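Local coordinates for glycosyl hydrolase BlGH5_18 (Bifidobacterium longum subsp. infantis, PDB 7LQX), which probably hydrolyses glycosidic bonds in N-glycans, as a subfamily 18 member of glycoside hydrolase family 5 from an infant-gut bacterium, at residues A[29-32]-A[36-39]; A[291-296]-A[309-314]; A[331-336]-A[341-346]. All coordinates share one frame; numbering follows the deposited sequence.

Contact 1. Residues A[29-32]-A[36-39]. With EDO (1,2-ethanediol), chain B.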
loop_
_atom_site.group_PDB
_atom_site.type_symbol
_atom_site.label_atom_id
_atom_site.label_comp_id
_atom_site.label_asym_id
_atom_site.label_seq_id
_atom_site.Cartn_x
_atom_site.Cartn_y
_atom_site.Cartn_z
ATOM N N ASN A 29 -9.858 21.355 6.060
ATOM C CA ASN A 29 -9.305 20.024 5.877
ATOM C C ASN A 29 -7.836 20.101 6.246
ATOM O O ASN A 29 -7.073 20.831 5.610
ATOM C CB ASN A 29 -9.489 19.616 4.422
ATOM C CG ASN A 29 -10.942 19.322 4.101
ATOM O OD1 ASN A 29 -11.445 18.257 4.443
ATOM N ND2 ASN A 29 -11.626 20.274 3.464
ATOM N N TYR A 30 -7.451 19.383 7.294
ATOM C CA TYR A 30 -6.134 19.542 7.903
ATOM C C TYR A 30 -5.122 18.658 7.191
ATOM O O TYR A 30 -5.203 17.429 7.261
ATOM C CB TYR A 30 -6.201 19.240 9.400
ATOM C CG TYR A 30 -4.857 19.248 10.080
ATOM C CD1 TYR A 30 -3.949 20.252 9.830
ATOM C CD2 TYR A 30 -4.503 18.251 10.979
ATOM C CE1 TYR A 30 -2.695 20.260 10.443
ATOM C CE2 TYR A 30 -3.273 18.259 11.606
ATOM C CZ TYR A 30 -2.373 19.260 11.338
ATOM O OH TYR A 30 -1.142 19.226 11.965
ATOM N N THR A 31 -4.188 19.301 6.498
ATOM C CA THR A 31 -3.043 18.642 5.901
ATOM C C THR A 31 -1.824 18.950 6.764
ATOM O O THR A 31 -1.343 20.091 6.748
ATOM C CB THR A 31 -2.844 19.146 4.471
ATOM O OG1 THR A 31 -2.990 20.572 4.422
ATOM C CG2 THR A 31 -3.865 18.532 3.532
ATOM N N PRO A 32 -1.318 18.003 7.552
ATOM C CA PRO A 32 -0.218 18.323 8.471
ATOM C C PRO A 32 0.964 18.955 7.753
ATOM O O PRO A 32 1.391 18.498 6.691
ATOM C CB PRO A 32 0.140 16.962 9.084
ATOM C CG PRO A 32 -1.143 16.180 9.021
ATOM C CD PRO A 32 -1.821 16.626 7.741
ATOM N N TRP A 36 2.698 16.016 5.573
ATOM C CA TRP A 36 1.426 15.748 4.899
ATOM C C TRP A 36 0.788 14.539 5.591
ATOM O O TRP A 36 0.933 14.361 6.796
ATOM C CB TRP A 36 1.667 15.612 3.407
ATOM C CG TRP A 36 0.437 15.579 2.525
ATOM C CD1 TRP A 36 -0.436 16.604 2.285
ATOM C CD2 TRP A 36 -0.031 14.467 1.746
ATOM N NE1 TRP A 36 -1.415 16.196 1.406
ATOM C CE2 TRP A 36 -1.192 14.886 1.069
ATOM C CE3 TRP A 36 0.409 13.156 1.573
ATOM C CZ2 TRP A 36 -1.906 14.041 0.216
ATOM C CZ3 TRP A 36 -0.306 12.311 0.725
ATOM C CH2 TRP A 36 -1.449 12.764 0.055
ATOM N N PHE A 37 0.078 13.687 4.851
ATOM C CA PHE A 37 -0.490 12.484 5.472
ATOM C C PHE A 37 0.529 11.381 5.680
ATOM O O PHE A 37 0.165 10.312 6.183
ATOM C CB PHE A 37 -1.723 12.026 4.703
ATOM C CG PHE A 37 -2.773 13.088 4.643
ATOM C CD1 PHE A 37 -3.355 13.556 5.808
ATOM C CD2 PHE A 37 -3.131 13.665 3.446
ATOM C CE1 PHE A 37 -4.302 14.566 5.765
ATOM C CE2 PHE A 37 -4.074 14.675 3.398
ATOM C CZ PHE A 37 -4.660 15.120 4.563
ATOM N N HIS A 38 1.791 11.627 5.353
ATOM C CA HIS A 38 2.879 10.781 5.826
ATOM C C HIS A 38 3.270 11.112 7.262
ATOM O O HIS A 38 4.075 10.386 7.854
ATOM C CB HIS A 38 4.058 10.884 4.854
ATOM C CG HIS A 38 3.644 10.802 3.417
ATOM N ND1 HIS A 38 2.841 9.790 2.937
ATOM C CD2 HIS A 38 3.873 11.629 2.367
ATOM C CE1 HIS A 38 2.617 9.980 1.648
ATOM N NE2 HIS A 38 3.234 11.088 1.277
ATOM N N PHE A 39 2.684 12.176 7.825
ATOM C CA PHE A 39 2.850 12.514 9.235
ATOM C C PHE A 39 2.696 11.293 10.127
ATOM O O PHE A 39 3.425 11.132 11.111
ATOM C CB PHE A 39 1.776 13.557 9.596
ATOM C CG PHE A 39 1.653 13.837 11.074
ATOM C CD1 PHE A 39 0.861 13.038 11.883
ATOM C CD2 PHE A 39 2.344 14.885 11.656
ATOM C CE1 PHE A 39 0.763 13.276 13.243
ATOM C CE2 PHE A 39 2.241 15.135 13.019
ATOM C CZ PHE A 39 1.444 14.323 13.811
HETATM C C1 EDO B . 7.181 12.077 8.469
HETATM O O1 EDO B . 7.223 13.119 7.493
HETATM C C2 EDO B . 7.626 10.759 7.848
HETATM O O2 EDO B . 6.835 10.464 6.690
#
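Tyr30 meets the 36-39 segment through its backbone: its carbonyl O lies 3.4 Å from Phe37 CE1, a polar atom against a ring that it approaches obliquely. Its ring lies beyond contact distance of 36-39, with Pro32 N over one face, and the hydroxyl hydrogen-bonds Asp51 on helix 45-57. Thr31 shows how one branched side chain can serve two surroundings. With chi1 at 44°, OG1 sits between the backbone N and the carbonyl carbon and bonds the carbonyl of His315, while the methyl CG2 is left for the aromatic side, 3.7 Å from Phe37 CZ and 4.0 Å from Trp36 NE1. The two rings it touches also meet each other, since Phe37 CD2 stands 3.3 Å above the middle of the Trp36 ring system. Pro32 completes the walk and gives the most. Its CD rests 3.8 Å from Phe37 CE1, and its CB lies 3.8 Å from Phe39 CB; it crosses both aromatic side chains at about a right angle. The backbone adds a weak bond from Trp36 N to Pro32 O, bent to 128° at the hydrogen. Beyond it the chain winds into a 3-10 turn, whose His38 carbonyl accepts from an ethanediol probably left by the crystallisation liquor; that molecule also bonds Trp78 of the second subunit. Directly after strand 25-29, this buried aromatic turn belongs to the loop joining the first strand of a (beta/alpha)8 barrel to helix 45-57, at the end of the barrel where family 5 enzymes carry their active site.

Contact 2. Residues A[291-296]-A[309-314]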
loop_
_atom_site.group_PDB
_atom_site.type_symbol
_atom_site.label_atom_id
_atom_site.label_comp_id
_atom_site.label_asym_id
_atom_site.label_seq_id
_atom_site.Cartn_x
_atom_site.Cartn_y
_atom_site.Cartn_z
ATOM N N GLU A 291 -10.288 36.128 -4.383
ATOM C CA GLU A 291 -11.593 36.549 -4.886
ATOM C C GLU A 291 -12.484 35.351 -5.176
ATOM O O GLU A 291 -13.693 35.394 -4.920
ATOM C CB GLU A 291 -11.421 37.389 -6.152
ATOM C CG GLU A 291 -10.868 38.782 -5.905
ATOM C CD GLU A 291 -10.239 39.393 -7.145
ATOM O OE1 GLU A 291 -10.835 39.277 -8.238
ATOM O OE2 GLU A 291 -9.140 39.979 -7.028
ATOM N N PHE A 292 -11.913 34.283 -5.726
ATOM C CA PHE A 292 -12.675 33.062 -5.933
ATOM C C PHE A 292 -13.235 32.538 -4.617
ATOM O O PHE A 292 -14.388 32.097 -4.554
ATOM C CB PHE A 292 -11.777 32.007 -6.576
ATOM C CG PHE A 292 -12.420 30.666 -6.667
ATOM C CD1 PHE A 292 -13.253 30.362 -7.731
ATOM C CD2 PHE A 292 -12.226 29.721 -5.682
ATOM C CE1 PHE A 292 -13.856 29.128 -7.818
ATOM C CE2 PHE A 292 -12.837 28.499 -5.758
ATOM C CZ PHE A 292 -13.659 28.204 -6.829
ATOM N N CYS A 293 -12.424 32.571 -3.559
ATOM C CA CYS A 293 -12.859 32.109 -2.247
ATOM C C CYS A 293 -14.028 32.941 -1.739
ATOM O O CYS A 293 -15.072 32.398 -1.357
ATOM C CB CYS A 293 -11.663 32.181 -1.294
ATOM S SG CYS A 293 -12.010 31.862 0.445
ATOM N N ARG A 294 -13.880 34.265 -1.757
ATOM C CA ARG A 294 -14.943 35.125 -1.261
ATOM C C ARG A 294 -16.222 34.945 -2.070
ATOM O O ARG A 294 -17.313 34.813 -1.505
ATOM C CB ARG A 294 -14.505 36.585 -1.297
ATOM C CG ARG A 294 -13.342 36.918 -0.386
ATOM C CD ARG A 294 -13.129 38.433 -0.308
ATOM N NE ARG A 294 -11.932 38.793 0.449
ATOM C CZ ARG A 294 -10.732 38.993 -0.089
ATOM N NH1 ARG A 294 -10.559 38.890 -1.400
ATOM N NH2 ARG A 294 -9.704 39.306 0.687
ATOM N N ASP A 295 -16.115 34.969 -3.402
ATOM C CA ASP A 295 -17.310 34.891 -4.236
ATOM C C ASP A 295 -17.981 33.529 -4.124
ATOM O O ASP A 295 -19.212 33.434 -4.084
ATOM C CB ASP A 295 -16.935 35.160 -5.695
ATOM C CG ASP A 295 -16.667 36.623 -5.979
ATOM O OD1 ASP A 295 -16.999 37.489 -5.140
ATOM O OD2 ASP A 295 -16.126 36.905 -7.066
ATOM N N THR A 296 -17.184 32.460 -4.082
ATOM C CA THR A 296 -17.755 31.125 -3.943
ATOM C C THR A 296 -18.541 30.996 -2.649
ATOM O O THR A 296 -19.636 30.423 -2.636
ATOM C CB THR A 296 -16.654 30.070 -4.009
ATOM O OG1 THR A 296 -16.129 30.026 -5.340
ATOM C CG2 THR A 296 -17.177 28.691 -3.650
ATOM N N VAL A 309 -18.689 25.332 5.857
ATOM C CA VAL A 309 -17.730 25.372 4.761
ATOM C C VAL A 309 -16.382 24.964 5.328
ATOM O O VAL A 309 -15.927 25.537 6.322
ATOM C CB VAL A 309 -17.626 26.782 4.142
ATOM C CG1 VAL A 309 -16.577 26.786 3.030
ATOM C CG2 VAL A 309 -18.985 27.254 3.647
ATOM N N THR A 310 -15.745 23.988 4.694
ATOM C CA THR A 310 -14.455 23.461 5.135
ATOM C C THR A 310 -13.489 23.541 3.967
ATOM O O THR A 310 -13.627 22.809 2.985
ATOM C CB THR A 310 -14.629 22.040 5.666
ATOM O OG1 THR A 310 -15.692 22.047 6.636
ATOM C CG2 THR A 310 -13.358 21.521 6.297
ATOM N N TRP A 311 -12.534 24.459 4.066
ATOM C CA TRP A 311 -11.654 24.737 2.939
ATOM C C TRP A 311 -10.669 23.584 2.744
ATOM O O TRP A 311 -10.176 23.002 3.712
ATOM C CB TRP A 311 -10.911 26.088 3.130
ATOM C CG TRP A 311 -10.516 26.597 1.781
ATOM C CD1 TRP A 311 -9.302 26.468 1.161
ATOM C CD2 TRP A 311 -11.376 27.245 0.842
ATOM N NE1 TRP A 311 -9.359 27.010 -0.101
ATOM C CE2 TRP A 311 -10.624 27.490 -0.321
ATOM C CE3 TRP A 311 -12.714 27.654 0.877
ATOM C CZ2 TRP A 311 -11.164 28.112 -1.438
ATOM C CZ3 TRP A 311 -13.245 28.270 -0.236
ATOM C CH2 TRP A 311 -12.473 28.488 -1.379
ATOM N N TRP A 312 -10.416 23.222 1.483
ATOM C CA TRP A 312 -9.319 22.322 1.130
ATOM C C TRP A 312 -8.181 23.208 0.616
ATOM O O TRP A 312 -8.276 23.724 -0.496
ATOM C CB TRP A 312 -9.714 21.296 0.050
ATOM C CG TRP A 312 -8.572 20.356 -0.081
ATOM C CD1 TRP A 312 -7.415 20.575 -0.764
ATOM C CD2 TRP A 312 -8.422 19.091 0.569
ATOM N NE1 TRP A 312 -6.550 19.527 -0.579
ATOM C CE2 TRP A 312 -7.149 18.596 0.229
ATOM C CE3 TRP A 312 -9.246 18.321 1.399
ATOM C CZ2 TRP A 312 -6.676 17.368 0.695
ATOM C CZ3 TRP A 312 -8.781 17.106 1.860
ATOM C CH2 TRP A 312 -7.504 16.642 1.509
ATOM N N CYS A 313 -7.095 23.385 1.391
ATOM C CA CYS A 313 -6.780 22.686 2.625
ATOM C C CYS A 313 -6.035 23.648 3.554
ATOM O O CYS A 313 -5.781 24.806 3.201
ATOM C CB CYS A 313 -5.911 21.463 2.357
ATOM S SG CYS A 313 -4.490 21.759 1.298
ATOM N N SER A 314 -5.670 23.187 4.747
ATOM C CA SER A 314 -5.038 24.093 5.698
ATOM C C SER A 314 -3.653 24.515 5.222
ATOM O O SER A 314 -3.329 25.705 5.229
ATOM C CB SER A 314 -4.971 23.457 7.086
ATOM O OG SER A 314 -4.108 22.340 7.112
#
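Cys293 and Trp311 meet thiol to ring face: SG lies 4.0 Å from the centroid of the six-membered ring of Trp311, only 21° off the ring normal. This is a cysteine sulfur-aromatic contact, in which a polarisable sulfur rests on the pi system, here displaced somewhat toward the rim. Both side chains reach out from backbones whose CA atoms, of Cys293 and Trp311, are 9.1 Å apart. On the helix, SG is turned anti to its own N (chi1 172°); on the strand, the indole also swings anti to N and projects its benzo end at the helix. The far corner of that ring does the closest touching. Trp311 CH2 comes to 3.7 Å from Cys293 CA and to 3.8 Å from Cys293 CB, and CA, CB and SG of Cys293 all lie on one side of the indole, CB near CH2 and SG further in over the six-membered ring.

Phe292 adds a looser, oblique approach, with CE2 at 4.4 Å from Trp311 CH2. Its ring has a neighbour of its own one turn on: Thr296 OG1 hovers 3.3 Å above the ring centre and donates a hydrogen bond to Phe292 O. That carbonyl also receives the ordinary helical bond from Thr296 N, and the two donors arrive from opposite faces of its plane.

The pair joins helix 289-300 to strand 306-312, the second half of a beta-alpha-beta unit that starts with strand 272-277. Around it, Val277 of that strand, Leu333 of the following loop and the ring of Phe347 on helix 342-354 pack against Trp311, whereas helix 248-264 receives Phe292 and Thr296, which places the indole in the layer between barrel strands and outer helices.

Contact 3. Residues A[331-336]-A[341-346]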
loop_
_atom_site.group_PDB
_atom_site.type_symbol
_atom_site.label_atom_id
_atom_site.label_comp_id
_atom_site.label_asym_id
_atom_site.label_seq_id
_atom_site.Cartn_x
_atom_site.Cartn_y
_atom_site.Cartn_z
ATOM N N LEU A 331 -2.780 24.349 -2.669
ATOM C CA LEU A 331 -4.164 24.442 -2.208
ATOM C C LEU A 331 -4.303 24.909 -0.766
ATOM O O LEU A 331 -5.431 25.102 -0.303
ATOM C CB LEU A 331 -4.874 23.102 -2.412
ATOM C CG LEU A 331 -5.304 22.825 -3.853
ATOM C CD1 LEU A 331 -5.716 21.359 -3.993
ATOM C CD2 LEU A 331 -6.435 23.723 -4.293
ATOM N N GLY A 332 -3.209 25.151 -0.057
ATOM C CA GLY A 332 -3.309 25.560 1.325
ATOM C C GLY A 332 -3.742 27.003 1.513
ATOM O O GLY A 332 -3.631 27.860 0.632
ATOM N N LEU A 333 -4.223 27.259 2.735
ATOM C CA LEU A 333 -4.401 28.611 3.248
ATOM C C LEU A 333 -3.110 29.141 3.858
ATOM O O LEU A 333 -2.927 30.358 3.943
ATOM C CB LEU A 333 -5.499 28.614 4.313
ATOM C CG LEU A 333 -6.884 28.146 3.883
ATOM C CD1 LEU A 333 -7.817 28.245 5.092
ATOM C CD2 LEU A 333 -7.395 28.948 2.713
ATOM N N PHE A 334 -2.238 28.239 4.305
ATOM C CA PHE A 334 -0.897 28.547 4.774
ATOM C C PHE A 334 0.087 27.908 3.807
ATOM O O PHE A 334 -0.189 26.846 3.237
ATOM C CB PHE A 334 -0.640 27.942 6.158
ATOM C CG PHE A 334 -1.510 28.500 7.233
ATOM C CD1 PHE A 334 -1.133 29.636 7.926
ATOM C CD2 PHE A 334 -2.710 27.900 7.553
ATOM C CE1 PHE A 334 -1.937 30.157 8.922
ATOM C CE2 PHE A 334 -3.523 28.423 8.547
ATOM C CZ PHE A 334 -3.137 29.550 9.230
ATOM N N ASP A 335 1.234 28.553 3.616
ATOM C CA ASP A 335 2.260 28.003 2.741
ATOM C C ASP A 335 3.019 26.889 3.461
ATOM O O ASP A 335 2.756 26.563 4.621
ATOM C CB ASP A 335 3.133 29.115 2.158
ATOM C CG ASP A 335 3.967 29.830 3.190
ATOM O OD1 ASP A 335 4.332 29.232 4.228
ATOM O OD2 ASP A 335 4.275 31.019 2.943
ATOM N N GLU A 336 3.975 26.286 2.752
ATOM C CA GLU A 336 4.697 25.130 3.275
ATOM C C GLU A 336 5.663 25.489 4.390
ATOM O O GLU A 336 6.298 24.587 4.952
ATOM C CB GLU A 336 5.446 24.400 2.156
ATOM C CG GLU A 336 6.660 25.153 1.601
ATOM C CD GLU A 336 7.504 24.300 0.674
ATOM O OE1 GLU A 336 7.504 23.066 0.845
ATOM O OE2 GLU A 336 8.183 24.855 -0.218
ATOM N N LYS A 341 -1.375 32.770 3.728
ATOM C CA LYS A 341 -1.445 33.231 2.355
ATOM C C LYS A 341 -2.625 34.169 2.174
ATOM O O LYS A 341 -3.532 34.221 3.013
ATOM C CB LYS A 341 -1.601 32.029 1.419
ATOM C CG LYS A 341 -0.434 31.062 1.499
ATOM C CD LYS A 341 -0.717 29.699 0.882
ATOM C CE LYS A 341 -1.036 29.776 -0.600
ATOM N NZ LYS A 341 -1.386 28.432 -1.143
ATOM N N PRO A 342 -2.649 34.936 1.082
ATOM C CA PRO A 342 -3.792 35.837 0.861
ATOM C C PRO A 342 -5.135 35.131 0.923
ATOM O O PRO A 342 -6.096 35.683 1.468
ATOM C CB PRO A 342 -3.486 36.447 -0.514
ATOM C CG PRO A 342 -1.982 36.457 -0.563
ATOM C CD PRO A 342 -1.582 35.146 0.081
ATOM N N ILE A 343 -5.232 33.910 0.397
ATOM C CA ILE A 343 -6.504 33.195 0.463
ATOM C C ILE A 343 -6.885 32.867 1.905
ATOM O O ILE A 343 -8.074 32.820 2.242
ATOM C CB ILE A 343 -6.484 31.940 -0.440
ATOM C CG1 ILE A 343 -7.898 31.351 -0.550
ATOM C CG2 ILE A 343 -5.492 30.906 0.091
ATOM C CD1 ILE A 343 -7.989 30.188 -1.513
ATOM N N GLY A 344 -5.897 32.622 2.772
ATOM C CA GLY A 344 -6.192 32.400 4.180
ATOM C C GLY A 344 -6.833 33.612 4.831
ATOM O O GLY A 344 -7.796 33.491 5.597
ATOM N N ARG A 345 -6.323 34.801 4.513
ATOM C CA ARG A 345 -6.948 36.022 5.009
ATOM C C ARG A 345 -8.372 36.161 4.479
ATOM O O ARG A 345 -9.281 36.565 5.215
ATOM C CB ARG A 345 -6.093 37.232 4.619
ATOM C CG ARG A 345 -4.662 37.197 5.141
ATOM C CD ARG A 345 -3.811 38.377 4.605
ATOM N NE ARG A 345 -2.400 38.287 4.971
ATOM C CZ ARG A 345 -1.927 38.550 6.185
ATOM N NH1 ARG A 345 -0.631 38.442 6.430
ATOM N NH2 ARG A 345 -2.751 38.912 7.157
ATOM N N ALA A 346 -8.594 35.805 3.211
ATOM C CA ALA A 346 -9.938 35.894 2.650
ATOM C C ALA A 346 -10.891 34.929 3.344
ATOM O O ALA A 346 -12.033 35.294 3.652
ATOM C CB ALA A 346 -9.904 35.615 1.147
#
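Lys341 answers the 331-336 loop with two nitrogen donors, at the N-cap position of the last helix of the (beta/alpha)8 barrel. Its ammonium group reaches Gly332 O at 2.9 Å, tilted 33° out of the carbonyl plane, and also forms a salt bridge with Asp316, whose carboxylate in turn accepts from Gly332 N. The ammonium group thus has both a carbonyl and a carboxylate as partners, which would probably stabilise its protonated form. Its backbone contributes the second bond, Lys341 N to Leu333 O at 2.9 Å, and this one is fairly straight, 158° at the hydrogen. Both bonds tie the loop to the residue from which helix 342-354 sets out.

The route of the lysine chain explains how NZ reaches Gly332. It is extended except for a bend at chi3 (61°), which folds the ammonium end back to Gly332 while the methylenes pass along the loop backbone. There CD lies 3.5 Å from Phe334 C, and Asp335 CB flanks the same stretch of chain. The Asp335 carboxylate is engaged by the backbone nitrogens of His337 and Asn339, within the connection that leads round to Lys341.

Outward from this polar centre the contact becomes apolar. Leu333 and Ile343 cross at about a right angle, and both also touch Trp311 of strand 306-312. Gly344, having no side chain, packs its CA 3.9 Å from Leu333 CB. The methyls meet at Leu333 CD2 and Ile343 CG2, 3.8 Å apart.

How the contacts relate
Contact 2 is nearest the chain centre, about 13 Å between centres, against about 17 Å for contact 1 and 20 Å for contact 3. The residues touching in contacts 1 and 2 are all buried, while in contact 3 Lys341 and Asp335 are partly exposed. Contact 1 nears the second subunit through His38 and the ethanediol. Segment 309-314 links the set: Asn29 pairs with Trp311 and Ser314, while Cys313 and Ser314 bond to Leu331 and Phe334 of contact 3. Chemistry follows place. Between strand and helix there is only sulfur, ring and hydrocarbon; in contact 1 an aromatic cluster is accompanied by one weak backbone bond; where a loop turns into helix, contact 3 adds lysine-to-carbonyl hydrogen bonds to its apolar packing.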